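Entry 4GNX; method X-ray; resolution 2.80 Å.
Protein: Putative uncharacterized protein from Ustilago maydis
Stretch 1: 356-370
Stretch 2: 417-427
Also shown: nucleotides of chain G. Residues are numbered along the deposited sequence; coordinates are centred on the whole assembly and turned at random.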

# COMPACT_ATOMS: atom_id res chain seq x y z
N GLN C 356 -2.08 -12.87 12.21
CA GLN C 356 -3.17 -13.66 11.68
C GLN C 356 -4.47 -13.25 12.40
O GLN C 356 -4.46 -12.89 13.57
CB GLN C 356 -2.78 -15.15 11.76
CG GLN C 356 -3.76 -16.09 12.46
CD GLN C 356 -3.84 -15.85 13.95
OE1 GLN C 356 -2.83 -15.88 14.66
NE2 GLN C 356 -5.06 -15.60 14.44
N MET C 357 -5.58 -13.28 11.69
CA MET C 357 -6.82 -12.79 12.28
C MET C 357 -8.06 -13.47 11.72
O MET C 357 -8.15 -13.75 10.52
CB MET C 357 -6.89 -11.28 12.04
CG MET C 357 -8.29 -10.68 11.97
SD MET C 357 -8.24 -9.17 11.00
CE MET C 357 -7.48 -8.07 12.19
N TRP C 358 -9.04 -13.68 12.59
CA TRP C 358 -10.32 -14.28 12.21
C TRP C 358 -11.35 -13.30 11.75
O TRP C 358 -11.61 -12.31 12.43
CB TRP C 358 -10.87 -15.04 13.37
CG TRP C 358 -10.14 -16.35 13.58
CD1 TRP C 358 -9.13 -16.61 14.47
CD2 TRP C 358 -10.36 -17.60 12.86
NE1 TRP C 358 -8.72 -17.91 14.36
CE2 TRP C 358 -9.42 -18.56 13.42
CE3 TRP C 358 -11.24 -18.02 11.86
CZ2 TRP C 358 -9.36 -19.88 13.00
CZ3 TRP C 358 -11.16 -19.35 11.43
CH2 TRP C 358 -10.24 -20.26 11.98
N LEU C 359 -11.94 -13.59 10.59
CA LEU C 359 -13.00 -12.77 9.99
C LEU C 359 -14.28 -13.59 9.77
O LEU C 359 -14.23 -14.76 9.41
CB LEU C 359 -12.53 -12.19 8.66
CG LEU C 359 -11.33 -11.23 8.62
CD1 LEU C 359 -10.98 -10.85 7.20
CD2 LEU C 359 -11.58 -9.97 9.41
N SER C 360 -15.43 -12.97 9.97
CA SER C 360 -16.68 -13.62 9.56
C SER C 360 -17.33 -12.93 8.39
O SER C 360 -17.28 -11.70 8.27
CB SER C 360 -17.67 -13.79 10.71
OG SER C 360 -17.78 -12.60 11.45
N GLY C 361 -17.92 -13.74 7.52
CA GLY C 361 -18.53 -13.29 6.29
C GLY C 361 -19.92 -13.87 6.08
O GLY C 361 -20.25 -14.97 6.54
N PHE C 362 -20.75 -13.12 5.36
CA PHE C 362 -22.10 -13.53 5.09
C PHE C 362 -22.32 -13.82 3.62
O PHE C 362 -21.39 -13.70 2.81
CB PHE C 362 -23.07 -12.49 5.63
CG PHE C 362 -22.99 -12.32 7.12
CD1 PHE C 362 -22.31 -11.25 7.68
CD2 PHE C 362 -23.58 -13.26 7.96
CE1 PHE C 362 -22.23 -11.10 9.06
CE2 PHE C 362 -23.50 -13.12 9.35
CZ PHE C 362 -22.82 -12.04 9.90
N ASN C 363 -23.55 -14.19 3.28
CA ASN C 363 -23.90 -14.79 1.99
C ASN C 363 -23.25 -14.16 0.75
O ASN C 363 -22.69 -14.88 -0.09
CB ASN C 363 -25.42 -14.88 1.85
CG ASN C 363 -25.85 -15.86 0.76
OD1 ASN C 363 -26.47 -15.46 -0.23
ND2 ASN C 363 -25.51 -17.14 0.93
N GLU C 364 -23.30 -12.84 0.63
CA GLU C 364 -22.77 -12.17 -0.56
C GLU C 364 -21.27 -12.35 -0.67
O GLU C 364 -20.77 -12.96 -1.62
CB GLU C 364 -23.13 -10.67 -0.56
CG GLU C 364 -24.62 -10.35 -0.54
CD GLU C 364 -25.22 -10.30 0.87
OE1 GLU C 364 -24.58 -10.80 1.84
OE2 GLU C 364 -26.35 -9.77 1.00
N ASP C 365 -20.55 -11.85 0.33
CA ASP C 365 -19.08 -11.84 0.33
C ASP C 365 -18.45 -13.23 0.45
O ASP C 365 -17.38 -13.49 -0.12
CB ASP C 365 -18.55 -10.90 1.43
CG ASP C 365 -18.81 -9.42 1.11
OD1 ASP C 365 -18.19 -8.88 0.16
OD2 ASP C 365 -19.63 -8.78 1.80
N ALA C 366 -19.11 -14.13 1.16
CA ALA C 366 -18.60 -15.49 1.26
C ALA C 366 -18.73 -16.27 -0.04
O ALA C 366 -17.96 -17.20 -0.27
CB ALA C 366 -19.26 -16.23 2.41
N THR C 367 -19.67 -15.86 -0.89
CA THR C 367 -19.88 -16.54 -2.18
C THR C 367 -18.70 -16.37 -3.12
O THR C 367 -18.25 -17.34 -3.74
CB THR C 367 -21.18 -16.10 -2.88
OG1 THR C 367 -22.30 -16.49 -2.08
CG2 THR C 367 -21.31 -16.77 -4.23
N GLN C 368 -18.18 -15.15 -3.23
CA GLN C 368 -17.00 -14.92 -4.04
C GLN C 368 -15.76 -15.51 -3.40
O GLN C 368 -14.80 -15.85 -4.08
CB GLN C 368 -16.80 -13.43 -4.31
CG GLN C 368 -16.79 -12.58 -3.06
CD GLN C 368 -16.06 -11.26 -3.25
OE1 GLN C 368 -15.00 -11.21 -3.91
NE2 GLN C 368 -16.61 -10.19 -2.67
N LEU C 369 -15.77 -15.63 -2.08
CA LEU C 369 -14.63 -16.25 -1.44
C LEU C 369 -14.54 -17.74 -1.75
O LEU C 369 -13.48 -18.33 -1.59
CB LEU C 369 -14.64 -15.98 0.06
CG LEU C 369 -13.60 -14.92 0.45
CD1 LEU C 369 -13.90 -13.53 -0.11
CD2 LEU C 369 -13.45 -14.84 1.95
N ILE C 370 -15.63 -18.33 -2.21
CA ILE C 370 -15.68 -19.76 -2.50
C ILE C 370 -16.03 -20.03 -3.98
O ILE C 370 -15.76 -21.11 -4.50
CB ILE C 370 -16.65 -20.49 -1.53
CG1 ILE C 370 -16.13 -20.35 -0.10
CG2 ILE C 370 -16.80 -21.97 -1.88
CD1 ILE C 370 -17.20 -20.37 0.96
N VAL C 417 -14.81 -9.48 20.92
CA VAL C 417 -14.78 -8.64 19.71
C VAL C 417 -14.95 -9.51 18.48
O VAL C 417 -14.38 -10.60 18.41
CB VAL C 417 -13.47 -7.84 19.55
CG1 VAL C 417 -13.46 -7.10 18.22
CG2 VAL C 417 -13.31 -6.85 20.69
N ARG C 418 -15.75 -9.05 17.53
CA ARG C 418 -15.81 -9.74 16.25
C ARG C 418 -15.48 -8.85 15.05
O ARG C 418 -15.71 -7.64 15.05
CB ARG C 418 -17.11 -10.53 16.08
CG ARG C 418 -17.28 -11.59 17.17
CD ARG C 418 -17.83 -12.92 16.67
NE ARG C 418 -19.21 -12.83 16.20
CZ ARG C 418 -19.59 -12.98 14.93
NH1 ARG C 418 -18.69 -13.24 13.99
NH2 ARG C 418 -20.86 -12.87 14.60
N TYR C 419 -14.88 -9.47 14.04
CA TYR C 419 -14.49 -8.77 12.84
C TYR C 419 -15.35 -9.26 11.67
O TYR C 419 -15.35 -10.45 11.32
CB TYR C 419 -13.00 -8.99 12.57
CG TYR C 419 -12.09 -8.55 13.71
CD1 TYR C 419 -11.40 -9.49 14.49
CD2 TYR C 419 -11.92 -7.20 14.00
CE1 TYR C 419 -10.57 -9.07 15.53
CE2 TYR C 419 -11.09 -6.78 15.04
CZ TYR C 419 -10.43 -7.71 15.80
OH TYR C 419 -9.62 -7.26 16.83
N THR C 420 -16.12 -8.34 11.10
CA THR C 420 -17.04 -8.68 10.04
C THR C 420 -16.54 -8.12 8.72
O THR C 420 -16.02 -7.02 8.65
CB THR C 420 -18.44 -8.14 10.33
OG1 THR C 420 -18.73 -8.33 11.72
CG2 THR C 420 -19.49 -8.87 9.50
N ILE C 421 -16.70 -8.92 7.67
CA ILE C 421 -16.41 -8.48 6.33
C ILE C 421 -17.66 -7.80 5.79
O ILE C 421 -18.74 -8.37 5.81
CB ILE C 421 -15.96 -9.66 5.45
CG1 ILE C 421 -14.63 -10.22 5.99
CG2 ILE C 421 -15.79 -9.21 4.01
CD1 ILE C 421 -14.30 -11.65 5.60
N SER C 422 -17.51 -6.55 5.36
CA SER C 422 -18.58 -5.85 4.67
C SER C 422 -18.38 -5.90 3.14
O SER C 422 -19.33 -6.08 2.38
CB SER C 422 -18.72 -4.43 5.20
OG SER C 422 -17.50 -3.73 5.15
N ARG C 423 -17.14 -5.73 2.70
CA ARG C 423 -16.79 -6.04 1.31
C ARG C 423 -15.44 -6.71 1.25
O ARG C 423 -14.56 -6.40 2.02
CB ARG C 423 -16.78 -4.79 0.43
CG ARG C 423 -17.31 -5.05 -0.98
CD ARG C 423 -17.02 -3.91 -1.95
NE ARG C 423 -15.80 -4.12 -2.75
CZ ARG C 423 -15.54 -3.51 -3.91
NH1 ARG C 423 -16.41 -2.65 -4.42
NH2 ARG C 423 -14.40 -3.78 -4.57
N ALA C 424 -15.31 -7.67 0.35
CA ALA C 424 -14.00 -8.23 0.01
C ALA C 424 -13.77 -8.09 -1.50
O ALA C 424 -14.56 -8.56 -2.30
CB ALA C 424 -13.91 -9.68 0.44
N ALA C 425 -12.72 -7.39 -1.88
CA ALA C 425 -12.37 -7.27 -3.29
C ALA C 425 -11.07 -8.00 -3.53
O ALA C 425 -10.19 -7.98 -2.66
CB ALA C 425 -12.26 -5.81 -3.68
N PRO C 426 -10.93 -8.66 -4.69
CA PRO C 426 -9.67 -9.33 -5.01
C PRO C 426 -8.59 -8.29 -5.29
O PRO C 426 -8.88 -7.26 -5.89
CB PRO C 426 -10.01 -10.12 -6.27
CG PRO C 426 -11.09 -9.31 -6.91
CD PRO C 426 -11.91 -8.75 -5.79
N VAL C 427 -7.37 -8.53 -4.82
CA VAL C 427 -6.29 -7.55 -5.00
C VAL C 427 -6.01 -7.19 -6.46
O VAL C 427 -5.91 -8.06 -7.34
CB VAL C 427 -4.99 -8.06 -4.36
CG1 VAL C 427 -3.82 -7.12 -4.68
CG2 VAL C 427 -5.16 -8.25 -2.84
P DT G 18 -11.28 -23.04 19.40
OP1 DT G 18 -11.68 -24.20 20.23
OP2 DT G 18 -10.09 -22.24 19.79
O5' DT G 18 -11.06 -23.56 17.92
C5' DT G 18 -11.97 -24.52 17.32
C4' DT G 18 -12.31 -24.11 15.91
O4' DT G 18 -12.93 -22.81 15.95
C3' DT G 18 -11.11 -23.96 14.98
O3' DT G 18 -10.84 -25.16 14.22
C2' DT G 18 -11.45 -22.77 14.10
C1' DT G 18 -12.64 -22.09 14.76
N1 DT G 18 -12.45 -20.68 15.14
C2 DT G 18 -13.36 -19.77 14.66
O2 DT G 18 -14.29 -20.08 13.93
N3 DT G 18 -13.15 -18.48 15.07
C4 DT G 18 -12.15 -18.02 15.90
O4 DT G 18 -12.08 -16.83 16.18
C5 DT G 18 -11.23 -19.03 16.38
C7 DT G 18 -10.11 -18.62 17.28
C6 DT G 18 -11.43 -20.30 15.98
P DT G 13 -32.56 -11.96 9.50
OP1 DT G 13 -33.04 -13.16 8.79
OP2 DT G 13 -33.48 -11.24 10.42
O5' DT G 13 -31.22 -12.32 10.28
C5' DT G 13 -30.99 -13.63 10.86
C4' DT G 13 -29.86 -14.34 10.14
O4' DT G 13 -29.34 -13.52 9.08
C3' DT G 13 -28.65 -14.68 11.00
O3' DT G 13 -28.76 -16.02 11.46
C2' DT G 13 -27.49 -14.68 10.01
C1' DT G 13 -28.01 -13.93 8.79
N1 DT G 13 -27.24 -12.72 8.48
C2 DT G 13 -26.94 -12.44 7.16
O2 DT G 13 -27.27 -13.16 6.23
N3 DT G 13 -26.23 -11.28 6.98
C4 DT G 13 -25.80 -10.39 7.95
O4 DT G 13 -25.17 -9.39 7.63
C5 DT G 13 -26.15 -10.75 9.31
C7 DT G 13 -25.73 -9.86 10.43
C6 DT G 13 -26.84 -11.88 9.50
P DT G 17 -16.02 -19.56 22.42
OP1 DT G 17 -16.58 -19.48 23.80
OP2 DT G 17 -15.28 -18.40 21.86
O5' DT G 17 -15.06 -20.83 22.37
C5' DT G 17 -15.34 -21.95 21.50
C4' DT G 17 -14.67 -21.74 20.16
O4' DT G 17 -15.36 -20.71 19.41
C3' DT G 17 -13.20 -21.31 20.20
O3' DT G 17 -12.49 -22.02 19.17
C2' DT G 17 -13.25 -19.84 19.83
C1' DT G 17 -14.39 -19.84 18.84
N1 DT G 17 -15.05 -18.54 18.56
C2 DT G 17 -16.21 -18.56 17.82
O2 DT G 17 -16.72 -19.59 17.41
N3 DT G 17 -16.76 -17.32 17.59
C4 DT G 17 -16.27 -16.10 18.01
O4 DT G 17 -16.88 -15.07 17.73
C5 DT G 17 -15.05 -16.15 18.77
C7 DT G 17 -14.44 -14.88 19.26
C6 DT G 17 -14.50 -17.36 19.00

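What does Arg418, the first residue of stretch 2 to reach across, find on the other side? Val417 stays out of range, but the side chain of Arg418 leaves its backbone sideways and its end comes nearer to stretch 1. There NH1 donates to Ser360 OG at 2.8 Å, with the hydroxyl lying at the edge of the guanidinium, near its plane. The short distance flatters this hydrogen bond: the N-H...O angle is 120°, so it is weak. The same Ser360 OG donates in turn to Tyr419 O, 3.2 Å away, so that one hydroxyl links the arginine to the backbone of its neighbour.

How do the two strands hold on to each other at Tyr419 and Thr420? They cross at about 50°, and a single bridge joins them, pairing Ser360 with Thr420 at a CA-CA separation of 5.0 Å. Ser360 supplies both backbone groups: its N donates to Tyr419 O at 2.9 Å, nearly straight at 174°, and its O accepts from Ile421 N, also at 2.9 Å. The CA of Thr420 lies 3.5 Å from that same Ser360 O in a CA-H...O contact. Tyr419 points toward stretch 1, and its ring receives Trp358 O at the edge, 3.5 Å from Tyr419 CD1. Met357 adds an oblique sulfur-aromatic contact, its SD 4.9 Å from the centroid of the Tyr419 ring, while Leu359 CD2 packs 3.6 Å from Tyr419 CB. Thr420 points away, yet its CG2 still meets the edge of the Phe362 ring at CE1, 3.6 Å off; over one face of that ring lies the base of DT13 of chain G, with N3 3.4 Å from Phe362 CG.

What does Ile421 add beyond its backbone bond to Ser360? It has the largest area covered by the other stretch of any residue here. Its side chain, in the m, t rotamer, points toward stretch 1 and is buried, with CD1 3.6 Å from Leu359 CB.

How does the contact continue once the chain turns a corner at Ser422? The partner is now the helix, which meets the second strand through side chains reaching for backbone. Asp365 points toward this segment: its OD1 accepts from Ala424 N at 3.1 Å, while its OD2 sits 2.8 Å from Ser422 O. One carboxyl group thus spans the corner. The CA-to-CB bond of Arg423, between these two residues, points away. About one helical turn further on, Gln368 NE2 donates to Ala424 O at 2.6 Å, so both the N and the O of Ala424 are engaged by the same helix. The small side chain of Ala424 faces stretch 1, and Leu369, whose end comes nearer than its start, brings CD1 to 3.9 Å from Ala424 CB. Beyond this, Pro426 makes only a marginal contact.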